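Local coordinates for protein D-lactate dehydrogenase (Fermentative) (Pseudomonas aeruginosa, PDB 6ABJ) that probably catalyses the NADH-dependent interconversion of pyruvate and D-lactate as a tetrameric member of the D-isomer-specific 2-hydroxyacid dehydrogenase family, at residues B[37-42]-B[327-332]; B[227-232]-B[253-258]; B[239-244]-B[265-270]. One frame throughout, in Å; residues are numbered along the deposited sequence.

Interaction 1 (B[37-42]-B[327-332]); sequences HRHGFE and TLDNIA
Phe-41 and His-39 pack against the helix carrying Leu-328, Ile-331 and Ala-332, and the apolar packing gathers at the Phe-41 ring. Phe-41 CE2 lies 4.0 Å from Ile-331 CG2, while CD2 on the same side of the ring meets Leu-328 CD2 at 4.1 Å. At the ring's edge, Phe-41 CZ stands 4.2 Å from Ala-332 CB; a methyl this short leaves room for the large ring beside the helix. Leu-328 O also lies at this edge, in the ring plane. The ring is backed within its own segment, since His-39 CB sits 3.6 Å above its plane, over the centre. His-39 belongs to the packed part too, with CD2 3.5 Å from Leu-328 CB. Both His-39 and Phe-41 place CG anti to the carbonyl carbon, with chi1 near -62°, and Gly-40 between them has a positive phi of 72°, which glycine adopts easily.

This is the loop between helix 26-35 and strand 42-45 of the five-stranded parallel sheet, packed against helix 317-335 near the C-terminal end of the chain. Ile-19 of strand 18-21 touches Phe-41, Leu-328 and Ile-331 alike and closes the apolar core between loop, helix and sheet.

Toward solvent the contact turns polar and sparser, and Asp-329 adds only a small area. His-39 NE2 is 3.1 Å from Asp-329 OD1, which lies in the plane of the imidazole, although carboxylate and ring planes are turned 67° apart. Arg-38 makes its salt bridge with Asp-325, one helical turn earlier.

Interaction 2 (B[227-232]-B[253-258]); sequences TRHLID and LVNAAA
The imidazole of His-229 is sandwiched between Asn-255 and Arg-228. On one face Asn-255 CB lies 3.8 Å above the ring plane, offset toward the rim, and the amide continues the stack with its plane only 8° from that of the ring. CG anti to the backbone N (chi1 -171°) carries the Asn-255 amide out beside the ring. On the opposite face Arg-228 NH1 stands 4.0 Å above the plane. Glu-277 ties the polar ends together: one carboxylate oxygen accepts from His-229 NE2, while the other forms a salt bridge with Arg-228. Beside the ring, at an oblique angle, His-229 CD2 is 3.4 Å from Val-254 O.

These residues belong to two loops of the Rossmann-type NAD-binding domain, each following a strand of its parallel sheet: 216-219 in one case, 243-247 in the other. A single beta bridge joins the loops. Ile-231 N donates to Leu-253 O at 2.9 Å, and Asn-255 N donates to Ile-231 O at 2.9 Å, both bonds running nearly along the C=O axis.

Beside the bridge the packing is tight, with Ile-231 CB only 3.4 Å from Val-254 CG2; the valine's chi1 of 91° lies well off a staggered value, which may reflect some strain. These branched side chains suit a buried position, and Leu-219 and Leu-245 of the neighbouring strands touch Ile-231. At the other end Leu-253 CD2 fits against the type II turn 227-230, 3.5 Å from Thr-227 O. Beyond the bridge, Ala-258 CB faces Asp-232, whose OD1 caps helix 233-238 through Arg-235 N.

Interaction 3 (B[239-244]-B[265-270]); sequences MKPGAM and SGQLGY
Gln-267 reaches back to Met-239 and Pro-241 by a bent side chain. Its CG is anti to the backbone N (chi1 167°), and the turn at chi2, 61°, swings CD toward the opposite segment. Gln-267 NE2 then donates to Met-239 O at 2.9 Å, approaching from above the carbonyl plane; a second bond to Leu-236 O uses the same amide nitrogen. Its other branch, Gln-267 OE1, rests 3.6 Å from Pro-241 CG, so the amide serves polar and apolar neighbours at once.

Met-244 bends later: it runs extended through chi1 and chi2 and turns only at chi3, -71°, which sets the methyl above Tyr-270. Met-244 CE stands 3.7 Å above that ring, offset toward the rim, in a CH-pi contact, with the sulfur farther off and oblique in a Met-aromatic contact. Met-239 is bent at chi3 too, its CE meeting Leu-268 CD1 at 3.9 Å.

Gly-242, in the type II turn 240-243, has a positive phi that suits glycine; its N donates to Gln-267 O at 2.8 Å, and a water bridges that oxygen to Lys-240 O. Ala-243 O accepts twice, from Gly-269 N at 2.8 Å and from Tyr-270 N. Gly-269 has no CB, and its CA comes 3.5 Å from Gly-242 O in a CA-H...O contact.

Here the parallel strands 243-247 and 268-273 begin side by side, joined through helix 256-265 as a beta-alpha-beta crossover. Leu-268 packs against Leu-259, Ala-262 and Leu-263 of that helix, while Met-244 and Tyr-270 project to the other face of the sheet, against Leu-132 of helix 118-134.

Interaction 3 joins the two strands of a beta-alpha-beta unit where they start; in interaction 2, 253-258 leads into the helix of that unit, whereas 227-232 comes earlier in the chain. Their centres are 15 Å apart and their nearest atoms about 5 Å. Interaction 2 is nearer the NADH site, which is empty in this chain: the Leu-253 side chain is about 8 Å from that of the NADH-binding Thr-248, and Thr-227 about 9 Å from Asp-190, side chain to side chain. In interaction 3 the Met-244 side chain is about 11 Å from that of Thr-248. Interaction 1, centred 38 Å and 47 Å from the other two, joins segments near the two ends of the chain, away from the cofactor-binding residues.

Interaction 1 (B[37-42]-B[327-332])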
ATOM      1  N   HIS B  37      34.407  20.463  -0.772  1.00 73.06           N
ATOM      2  CA  HIS B  37      34.729  21.905  -0.718  1.00 80.50           C
ATOM      3  C   HIS B  37      36.063  22.179  -0.025  1.00 81.07           C
ATOM      4  O   HIS B  37      36.609  23.252  -0.178  1.00 84.37           O
ATOM      5  CB  HIS B  37      33.596  22.736  -0.068  1.00 84.52           C
ATOM      6  CG  HIS B  37      32.316  22.757  -0.865  1.00 90.92           C
ATOM      7  ND1 HIS B  37      32.261  22.432  -2.207  1.00 91.79           N
ATOM      8  CD2 HIS B  37      31.048  23.083  -0.509  1.00 95.62           C
ATOM      9  CE1 HIS B  37      31.017  22.546  -2.639  1.00 93.57           C
ATOM     10  NE2 HIS B  37      30.260  22.939  -1.628  1.00 96.35           N
ATOM     11  N   ARG B  38      36.596  21.209   0.712  1.00 77.73           N
ATOM     12  CA  ARG B  38      37.917  21.328   1.321  1.00 76.32           C
ATOM     13  C   ARG B  38      38.901  20.298   0.747  1.00 66.37           C
ATOM     14  O   ARG B  38      39.904  20.021   1.362  1.00 58.35           O
ATOM     15  CB  ARG B  38      37.819  21.207   2.864  1.00 80.99           C
ATOM     16  CG  ARG B  38      36.705  20.279   3.377  1.00 83.99           C
ATOM     17  CD  ARG B  38      35.391  21.074   3.413  1.00 88.71           C
ATOM     18  NE  ARG B  38      34.251  20.273   3.832  1.00 93.55           N
ATOM     19  CZ  ARG B  38      33.996  19.939   5.095  1.00 90.99           C
ATOM     20  NH1 ARG B  38      34.801  20.324   6.077  1.00 89.56           N
ATOM     21  NH2 ARG B  38      32.929  19.212   5.386  1.00 91.39           N
ATOM     22  N   HIS B  39      38.632  19.753  -0.438  1.00 61.63           N
ATOM     23  CA  HIS B  39      39.588  18.858  -1.087  1.00 56.49           C
ATOM     24  C   HIS B  39      39.791  19.173  -2.555  1.00 55.89           C
ATOM     25  O   HIS B  39      40.911  19.152  -3.023  1.00 57.47           O
ATOM     26  CB  HIS B  39      39.181  17.377  -0.942  1.00 53.97           C
ATOM     27  CG  HIS B  39      39.163  16.902   0.470  1.00 51.50           C
ATOM     28  ND1 HIS B  39      40.312  16.593   1.173  1.00 52.17           N
ATOM     29  CD2 HIS B  39      38.135  16.727   1.333  1.00 49.50           C
ATOM     30  CE1 HIS B  39      39.997  16.247   2.406  1.00 49.44           C
ATOM     31  NE2 HIS B  39      38.679  16.321   2.525  1.00 51.95           N
ATOM     32  N   GLY B  40      38.722  19.404  -3.301  1.00 56.86           N
ATOM     33  CA  GLY B  40      38.843  19.672  -4.735  1.00 63.08           C
ATOM     34  C   GLY B  40      39.217  18.445  -5.544  1.00 63.04           C
ATOM     35  O   GLY B  40      39.877  18.548  -6.591  1.00 61.52           O
ATOM     36  N   PHE B  41      38.824  17.270  -5.076  1.00 52.47           N
ATOM     37  CA  PHE B  41      39.053  16.092  -5.875  1.00 51.15           C
ATOM     38  C   PHE B  41      38.131  16.125  -7.108  1.00 49.19           C
ATOM     39  O   PHE B  41      37.170  16.865  -7.166  1.00 50.62           O
ATOM     40  CB  PHE B  41      38.848  14.832  -5.017  1.00 53.71           C
ATOM     41  CG  PHE B  41      39.804  14.714  -3.829  1.00 55.22           C
ATOM     42  CD1 PHE B  41      41.114  15.205  -3.877  1.00 55.40           C
ATOM     43  CD2 PHE B  41      39.402  14.056  -2.662  1.00 53.65           C
ATOM     44  CE1 PHE B  41      41.980  15.061  -2.781  1.00 61.58           C
ATOM     45  CE2 PHE B  41      40.267  13.884  -1.580  1.00 56.45           C
ATOM     46  CZ  PHE B  41      41.560  14.383  -1.632  1.00 59.31           C
ATOM     47  N   GLU B  42      38.438  15.322  -8.110  1.00 52.16           N
ATOM     48  CA  GLU B  42      37.589  15.201  -9.286  1.00 53.09           C
ATOM     49  C   GLU B  42      36.729  13.980  -9.038  1.00 50.28           C
ATOM     50  O   GLU B  42      37.225  12.845  -9.078  1.00 47.86           O
ATOM     51  CB  GLU B  42      38.414  14.999 -10.586  1.00 54.72           C
ATOM     52  CG  GLU B  42      37.563  14.950 -11.871  1.00 57.81           C
ATOM     53  CD  GLU B  42      38.385  14.768 -13.144  1.00 63.39           C
ATOM     54  OE1 GLU B  42      39.504  15.293 -13.213  1.00 64.69           O
ATOM     55  OE2 GLU B  42      37.927  14.081 -14.086  1.00 65.08           O
ATOM     56  N   THR B 327      35.573   9.775   4.496  1.00 33.74           N
ATOM     57  CA  THR B 327      36.085   9.042   3.337  1.00 33.36           C
ATOM     58  C   THR B 327      37.093   9.925   2.529  1.00 37.98           C
ATOM     59  O   THR B 327      38.161   9.447   2.157  1.00 35.13           O
ATOM     60  CB  THR B 327      34.922   8.583   2.468  1.00 34.33           C
ATOM     61  OG1 THR B 327      34.098   7.684   3.245  1.00 30.95           O
ATOM     62  CG2 THR B 327      35.393   7.900   1.204  1.00 33.36           C
ATOM     63  N   LEU B 328      36.758  11.196   2.295  1.00 36.27           N
ATOM     64  CA  LEU B 328      37.663  12.105   1.610  1.00 37.77           C
ATOM     65  C   LEU B 328      38.948  12.350   2.435  1.00 38.63           C
ATOM     66  O   LEU B 328      40.067  12.332   1.870  1.00 39.95           O
ATOM     67  CB  LEU B 328      36.943  13.414   1.217  1.00 38.32           C
ATOM     68  CG  LEU B 328      35.800  13.228   0.194  1.00 38.78           C
ATOM     69  CD1 LEU B 328      35.298  14.541  -0.382  1.00 38.04           C
ATOM     70  CD2 LEU B 328      36.165  12.295  -0.946  1.00 38.81           C
ATOM     71  N   ASP B 329      38.815  12.517   3.756  1.00 40.31           N
ATOM     72  CA  ASP B 329      39.993  12.596   4.616  1.00 39.15           C
ATOM     73  C   ASP B 329      40.836  11.330   4.540  1.00 39.82           C
ATOM     74  O   ASP B 329      42.077  11.417   4.536  1.00 34.99           O
ATOM     75  CB  ASP B 329      39.641  12.921   6.070  1.00 42.03           C
ATOM     76  CG  ASP B 329      39.186  14.381   6.267  1.00 49.13           C
ATOM     77  OD1 ASP B 329      39.370  15.237   5.338  1.00 53.71           O
ATOM     78  OD2 ASP B 329      38.687  14.687   7.380  1.00 53.94           O
ATOM     79  N   ASN B 330      40.199  10.157   4.515  1.00 34.37           N
ATOM     80  CA  ASN B 330      40.944   8.902   4.387  1.00 36.57           C
ATOM     81  C   ASN B 330      41.775   8.892   3.100  1.00 36.73           C
ATOM     82  O   ASN B 330      42.895   8.358   3.055  1.00 35.59           O
ATOM     83  CB  ASN B 330      40.036   7.650   4.376  1.00 34.44           C
ATOM     84  CG  ASN B 330      39.428   7.339   5.703  1.00 34.95           C
ATOM     85  OD1 ASN B 330      39.849   7.818   6.760  1.00 33.56           O
ATOM     86  ND2 ASN B 330      38.383   6.476   5.662  1.00 34.01           N
ATOM     87  N   ILE B 331      41.203   9.474   2.062  1.00 36.50           N
ATOM     88  CA  ILE B 331      41.825   9.449   0.749  1.00 40.34           C
ATOM     89  C   ILE B 331      43.036  10.412   0.745  1.00 42.53           C
ATOM     90  O   ILE B 331      44.101  10.064   0.183  1.00 41.55           O
ATOM     91  CB  ILE B 331      40.801   9.783  -0.375  1.00 42.11           C
ATOM     92  CG1 ILE B 331      39.869   8.584  -0.621  1.00 40.98           C
ATOM     93  CG2 ILE B 331      41.501  10.074  -1.701  1.00 43.13           C
ATOM     94  CD1 ILE B 331      38.629   8.906  -1.436  1.00 41.53           C
ATOM     95  N   ALA B 332      42.852  11.592   1.353  1.00 41.72           N
ATOM     96  CA  ALA B 332      43.938  12.619   1.466  1.00 42.17           C
ATOM     97  C   ALA B 332      45.088  12.037   2.287  1.00 41.13           C
ATOM     98  O   ALA B 332      46.266  12.208   1.972  1.00 41.10           O
ATOM     99  CB  ALA B 332      43.386  13.899   2.098  1.00 42.44           C
TER

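Interaction 2 (B[227-232]-B[253-258])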
ATOM      1  N   THR B 227      29.211 -12.921  19.947  1.00 53.20           N
ATOM      2  CA  THR B 227      27.871 -12.298  19.790  1.00 51.23           C
ATOM      3  C   THR B 227      27.154 -12.755  18.529  1.00 54.81           C
ATOM      4  O   THR B 227      26.040 -12.304  18.252  1.00 51.99           O
ATOM      5  CB  THR B 227      27.988 -10.801  19.755  1.00 44.89           C
ATOM      6  OG1 THR B 227      28.856 -10.421  18.687  1.00 51.53           O
ATOM      7  CG2 THR B 227      28.569 -10.298  21.054  1.00 49.57           C
ATOM      8  N   ARG B 228      27.795 -13.600  17.735  1.00 56.51           N
ATOM      9  CA  ARG B 228      27.161 -14.107  16.548  1.00 53.08           C
ATOM     10  C   ARG B 228      25.988 -14.949  16.987  1.00 48.38           C
ATOM     11  O   ARG B 228      26.098 -15.807  17.829  1.00 43.04           O
ATOM     12  CB  ARG B 228      28.123 -14.862  15.625  1.00 60.63           C
ATOM     13  CG  ARG B 228      27.587 -16.128  14.956  1.00 66.70           C
ATOM     14  CD  ARG B 228      28.471 -16.662  13.867  1.00 71.76           C
ATOM     15  NE  ARG B 228      28.034 -16.147  12.601  1.00 81.92           N
ATOM     16  CZ  ARG B 228      27.231 -16.799  11.777  1.00 91.93           C
ATOM     17  NH1 ARG B 228      26.782 -18.014  12.078  1.00 93.21           N
ATOM     18  NH2 ARG B 228      26.873 -16.231  10.647  1.00 95.52           N
ATOM     19  N   HIS B 229      24.858 -14.677  16.370  1.00 42.01           N
ATOM     20  CA  HIS B 229      23.604 -15.325  16.741  1.00 37.51           C
ATOM     21  C   HIS B 229      23.321 -15.227  18.222  1.00 35.62           C
ATOM     22  O   HIS B 229      22.716 -16.097  18.816  1.00 37.54           O
ATOM     23  CB  HIS B 229      23.510 -16.732  16.197  1.00 38.89           C
ATOM     24  CG  HIS B 229      23.346 -16.763  14.714  1.00 41.88           C
ATOM     25  ND1 HIS B 229      23.021 -17.899  14.017  1.00 46.26           N
ATOM     26  CD2 HIS B 229      23.375 -15.760  13.800  1.00 44.62           C
ATOM     27  CE1 HIS B 229      22.887 -17.605  12.734  1.00 46.09           C
ATOM     28  NE2 HIS B 229      23.124 -16.312  12.579  1.00 42.95           N
ATOM     29  N   LEU B 230      23.680 -14.090  18.806  1.00 39.11           N
ATOM     30  CA  LEU B 230      23.358 -13.861  20.243  1.00 42.86           C
ATOM     31  C   LEU B 230      21.883 -14.094  20.499  1.00 40.79           C
ATOM     32  O   LEU B 230      21.505 -14.808  21.419  1.00 41.10           O
ATOM     33  CB  LEU B 230      23.722 -12.455  20.662  1.00 46.93           C
ATOM     34  CG  LEU B 230      23.625 -12.154  22.149  1.00 50.78           C
ATOM     35  CD1 LEU B 230      24.786 -12.854  22.838  1.00 55.61           C
ATOM     36  CD2 LEU B 230      23.717 -10.669  22.374  1.00 54.27           C
ATOM     37  N   ILE B 231      21.026 -13.497  19.655  1.00 39.33           N
ATOM     38  CA  ILE B 231      19.602 -13.798  19.789  1.00 39.02           C
ATOM     39  C   ILE B 231      19.243 -14.984  18.886  1.00 41.09           C
ATOM     40  O   ILE B 231      19.093 -14.832  17.695  1.00 46.00           O
ATOM     41  CB  ILE B 231      18.712 -12.603  19.415  1.00 36.74           C
ATOM     42  CG1 ILE B 231      19.119 -11.322  20.165  1.00 34.72           C
ATOM     43  CG2 ILE B 231      17.264 -12.941  19.677  1.00 34.71           C
ATOM     44  CD1 ILE B 231      19.084 -11.399  21.659  1.00 36.81           C
ATOM     45  N   ASP B 232      19.158 -16.143  19.494  1.00 40.33           N
ATOM     46  CA  ASP B 232      18.929 -17.381  18.800  1.00 44.01           C
ATOM     47  C   ASP B 232      17.683 -17.886  19.442  1.00 38.29           C
ATOM     48  O   ASP B 232      17.112 -17.190  20.243  1.00 40.00           O
ATOM     49  CB  ASP B 232      20.130 -18.361  18.974  1.00 45.52           C
ATOM     50  CG  ASP B 232      20.476 -18.652  20.441  1.00 50.25           C
ATOM     51  OD1 ASP B 232      19.668 -18.345  21.346  1.00 47.68           O
ATOM     52  OD2 ASP B 232      21.585 -19.239  20.680  1.00 51.18           O
ATOM     53  N   LEU B 253      23.854 -10.680  14.489  1.00 37.70           N
ATOM     54  CA  LEU B 253      23.563 -10.730  15.961  1.00 35.99           C
ATOM     55  C   LEU B 253      22.373 -11.584  16.258  1.00 37.64           C
ATOM     56  O   LEU B 253      22.162 -12.044  17.378  1.00 38.47           O
ATOM     57  CB  LEU B 253      23.373  -9.324  16.541  1.00 35.29           C
ATOM     58  CG  LEU B 253      24.562  -8.387  16.546  1.00 39.34           C
ATOM     59  CD1 LEU B 253      24.220  -7.014  17.099  1.00 39.35           C
ATOM     60  CD2 LEU B 253      25.774  -8.938  17.331  1.00 40.51           C
ATOM     61  N   VAL B 254      21.552 -11.835  15.232  1.00 39.08           N
ATOM     62  CA  VAL B 254      20.340 -12.557  15.435  1.00 41.09           C
ATOM     63  C   VAL B 254      20.226 -13.725  14.440  1.00 38.43           C
ATOM     64  O   VAL B 254      20.753 -13.658  13.334  1.00 43.55           O
ATOM     65  CB  VAL B 254      19.172 -11.538  15.289  1.00 44.57           C
ATOM     66  CG1 VAL B 254      18.688 -11.474  13.873  1.00 42.69           C
ATOM     67  CG2 VAL B 254      18.048 -11.957  16.173  1.00 48.92           C
ATOM     68  N   ASN B 255      19.568 -14.783  14.860  1.00 35.87           N
ATOM     69  CA  ASN B 255      19.251 -15.875  13.996  1.00 40.71           C
ATOM     70  C   ASN B 255      17.848 -15.663  13.490  1.00 38.14           C
ATOM     71  O   ASN B 255      16.880 -16.072  14.101  1.00 35.23           O
ATOM     72  CB  ASN B 255      19.342 -17.235  14.721  1.00 40.68           C
ATOM     73  CG  ASN B 255      19.217 -18.410  13.777  1.00 46.98           C
ATOM     74  OD1 ASN B 255      19.063 -18.249  12.555  1.00 51.32           O
ATOM     75  ND2 ASN B 255      19.204 -19.608  14.343  1.00 47.19           N
ATOM     76  N   ALA B 256      17.774 -15.058  12.324  1.00 39.91           N
ATOM     77  CA  ALA B 256      16.490 -14.613  11.781  1.00 40.71           C
ATOM     78  C   ALA B 256      15.500 -15.719  11.651  1.00 42.18           C
ATOM     79  O   ALA B 256      14.303 -15.573  11.924  1.00 41.45           O
ATOM     80  CB  ALA B 256      16.720 -13.941  10.442  1.00 40.15           C
ATOM     81  N   ALA B 257      16.000 -16.895  11.295  1.00 43.89           N
ATOM     82  CA  ALA B 257      15.164 -18.042  11.196  1.00 40.01           C
ATOM     83  C   ALA B 257      14.395 -18.323  12.463  1.00 36.18           C
ATOM     84  O   ALA B 257      13.279 -18.729  12.384  1.00 33.29           O
ATOM     85  CB  ALA B 257      16.002 -19.285  10.761  1.00 43.55           C
ATOM     86  N   ALA B 258      15.023 -18.181  13.634  1.00 35.35           N
ATOM     87  CA  ALA B 258      14.355 -18.412  14.950  1.00 33.02           C
ATOM     88  C   ALA B 258      13.293 -17.332  15.339  1.00 32.56           C
ATOM     89  O   ALA B 258      12.369 -17.558  16.110  1.00 32.38           O
ATOM     90  CB  ALA B 258      15.438 -18.404  16.046  1.00 35.41           C
TER

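Interaction 3 (B[239-244]-B[265-270])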
ATOM      1  N   MET B 239      13.272 -14.211  26.585  1.00 37.88           N
ATOM      2  CA  MET B 239      12.589 -12.890  26.604  1.00 33.35           C
ATOM      3  C   MET B 239      11.200 -12.923  27.232  1.00 30.79           C
ATOM      4  O   MET B 239      10.578 -13.925  27.289  1.00 28.66           O
ATOM      5  CB  MET B 239      12.534 -12.319  25.216  1.00 34.35           C
ATOM      6  CG  MET B 239      13.905 -11.965  24.735  1.00 33.21           C
ATOM      7  SD  MET B 239      14.115 -11.341  23.115  1.00 36.42           S
ATOM      8  CE  MET B 239      12.957  -9.956  23.181  1.00 34.17           C
ATOM      9  N   LYS B 240      10.715 -11.769  27.675  1.00 29.77           N
ATOM     10  CA  LYS B 240       9.356 -11.575  28.182  1.00 28.69           C
ATOM     11  C   LYS B 240       8.319 -11.736  27.049  1.00 29.62           C
ATOM     12  O   LYS B 240       8.484 -11.168  25.964  1.00 26.01           O
ATOM     13  CB  LYS B 240       9.243 -10.176  28.765  1.00 29.96           C
ATOM     14  CG  LYS B 240       7.924  -9.757  29.371  1.00 32.47           C
ATOM     15  CD  LYS B 240       8.181  -8.471  30.133  1.00 37.39           C
ATOM     16  CE  LYS B 240       7.084  -8.094  31.101  1.00 37.99           C
ATOM     17  NZ  LYS B 240       7.395  -6.706  31.561  1.00 38.62           N
ATOM     18  N   PRO B 241       7.268 -12.522  27.287  1.00 30.47           N
ATOM     19  CA  PRO B 241       6.285 -12.756  26.242  1.00 31.10           C
ATOM     20  C   PRO B 241       5.672 -11.488  25.751  1.00 29.72           C
ATOM     21  O   PRO B 241       5.299 -10.646  26.541  1.00 30.31           O
ATOM     22  CB  PRO B 241       5.233 -13.602  26.931  1.00 33.32           C
ATOM     23  CG  PRO B 241       6.056 -14.433  27.949  1.00 33.98           C
ATOM     24  CD  PRO B 241       7.108 -13.466  28.425  1.00 34.18           C
ATOM     25  N   GLY B 242       5.657 -11.305  24.447  1.00 28.12           N
ATOM     26  CA  GLY B 242       5.101 -10.055  23.869  1.00 26.32           C
ATOM     27  C   GLY B 242       6.085  -8.920  23.769  1.00 25.98           C
ATOM     28  O   GLY B 242       5.729  -7.813  23.319  1.00 25.49           O
ATOM     29  N   ALA B 243       7.360  -9.163  24.066  1.00 25.06           N
ATOM     30  CA  ALA B 243       8.316  -8.099  24.108  1.00 24.09           C
ATOM     31  C   ALA B 243       8.606  -7.632  22.688  1.00 23.40           C
ATOM     32  O   ALA B 243       8.308  -8.322  21.699  1.00 23.99           O
ATOM     33  CB  ALA B 243       9.599  -8.555  24.777  1.00 24.58           C
ATOM     34  N   MET B 244       9.228  -6.485  22.616  1.00 21.90           N
ATOM     35  CA  MET B 244       9.717  -5.906  21.357  1.00 21.53           C
ATOM     36  C   MET B 244      11.242  -6.094  21.248  1.00 22.22           C
ATOM     37  O   MET B 244      11.950  -5.758  22.188  1.00 21.98           O
ATOM     38  CB  MET B 244       9.392  -4.421  21.362  1.00 21.79           C
ATOM     39  CG  MET B 244       9.950  -3.645  20.178  1.00 23.06           C
ATOM     40  SD  MET B 244       9.496  -1.899  20.235  1.00 23.46           S
ATOM     41  CE  MET B 244       7.772  -1.963  19.870  1.00 22.92           C
ATOM     42  N   SER B 265       4.118 -17.462  17.326  1.00 30.52           N
ATOM     43  CA  SER B 265       3.482 -17.916  18.572  1.00 32.35           C
ATOM     44  C   SER B 265       3.021 -16.762  19.418  1.00 33.64           C
ATOM     45  O   SER B 265       2.272 -16.948  20.387  1.00 32.75           O
ATOM     46  CB  SER B 265       4.464 -18.722  19.415  1.00 32.65           C
ATOM     47  OG  SER B 265       5.496 -17.931  19.882  1.00 32.95           O
ATOM     48  N   GLY B 266       3.505 -15.569  19.110  1.00 32.68           N
ATOM     49  CA  GLY B 266       3.226 -14.411  19.952  1.00 29.89           C
ATOM     50  C   GLY B 266       4.281 -14.227  21.047  1.00 28.54           C
ATOM     51  O   GLY B 266       4.264 -13.225  21.711  1.00 29.51           O
ATOM     52  N   GLN B 267       5.217 -15.153  21.199  1.00 26.72           N
ATOM     53  CA  GLN B 267       6.240 -14.995  22.121  1.00 29.88           C
ATOM     54  C   GLN B 267       7.002 -13.649  21.895  1.00 27.88           C
ATOM     55  O   GLN B 267       7.328 -12.942  22.861  1.00 28.08           O
ATOM     56  CB  GLN B 267       7.231 -16.185  22.075  1.00 31.82           C
ATOM     57  CG  GLN B 267       8.561 -15.996  22.826  1.00 33.56           C
ATOM     58  CD  GLN B 267       8.439 -15.765  24.325  1.00 34.69           C
ATOM     59  OE1 GLN B 267       7.366 -15.832  24.895  1.00 32.27           O
ATOM     60  NE2 GLN B 267       9.573 -15.405  24.958  1.00 38.81           N
ATOM     61  N   LEU B 268       7.368 -13.390  20.655  1.00 25.84           N
ATOM     62  CA  LEU B 268       7.908 -12.092  20.304  1.00 25.89           C
ATOM     63  C   LEU B 268       6.750 -11.240  19.792  1.00 23.65           C
ATOM     64  O   LEU B 268       6.124 -11.584  18.780  1.00 24.30           O
ATOM     65  CB  LEU B 268       9.029 -12.234  19.252  1.00 26.11           C
ATOM     66  CG  LEU B 268       9.781 -10.967  18.906  1.00 26.51           C
ATOM     67  CD1 LEU B 268      10.567 -10.407  20.087  1.00 26.58           C
ATOM     68  CD2 LEU B 268      10.780 -11.214  17.813  1.00 27.32           C
ATOM     69  N   GLY B 269       6.534 -10.100  20.449  1.00 22.15           N
ATOM     70  CA  GLY B 269       5.440  -9.206  20.122  1.00 21.00           C
ATOM     71  C   GLY B 269       5.707  -8.311  18.941  1.00 20.51           C
ATOM     72  O   GLY B 269       4.778  -7.927  18.253  1.00 20.32           O
ATOM     73  N   TYR B 270       6.946  -7.871  18.803  1.00 19.84           N
ATOM     74  CA  TYR B 270       7.281  -6.906  17.783  1.00 20.62           C
ATOM     75  C   TYR B 270       8.715  -7.096  17.370  1.00 20.54           C
ATOM     76  O   TYR B 270       9.566  -7.488  18.173  1.00 21.89           O
ATOM     77  CB  TYR B 270       7.186  -5.466  18.319  1.00 22.13           C
ATOM     78  CG  TYR B 270       5.926  -5.032  19.044  1.00 21.74           C
ATOM     79  CD1 TYR B 270       5.709  -5.366  20.375  1.00 22.52           C
ATOM     80  CD2 TYR B 270       4.996  -4.211  18.413  1.00 22.93           C
ATOM     81  CE1 TYR B 270       4.576  -4.935  21.043  1.00 23.26           C
ATOM     82  CE2 TYR B 270       3.863  -3.777  19.073  1.00 22.93           C
ATOM     83  CZ  TYR B 270       3.657  -4.142  20.386  1.00 23.70           C
ATOM     84  OH  TYR B 270       2.528  -3.709  21.040  1.00 24.66           O
TER
HETATM   85  O   HOH W   1       9.584 -11.756  23.517  1.00 33.26           O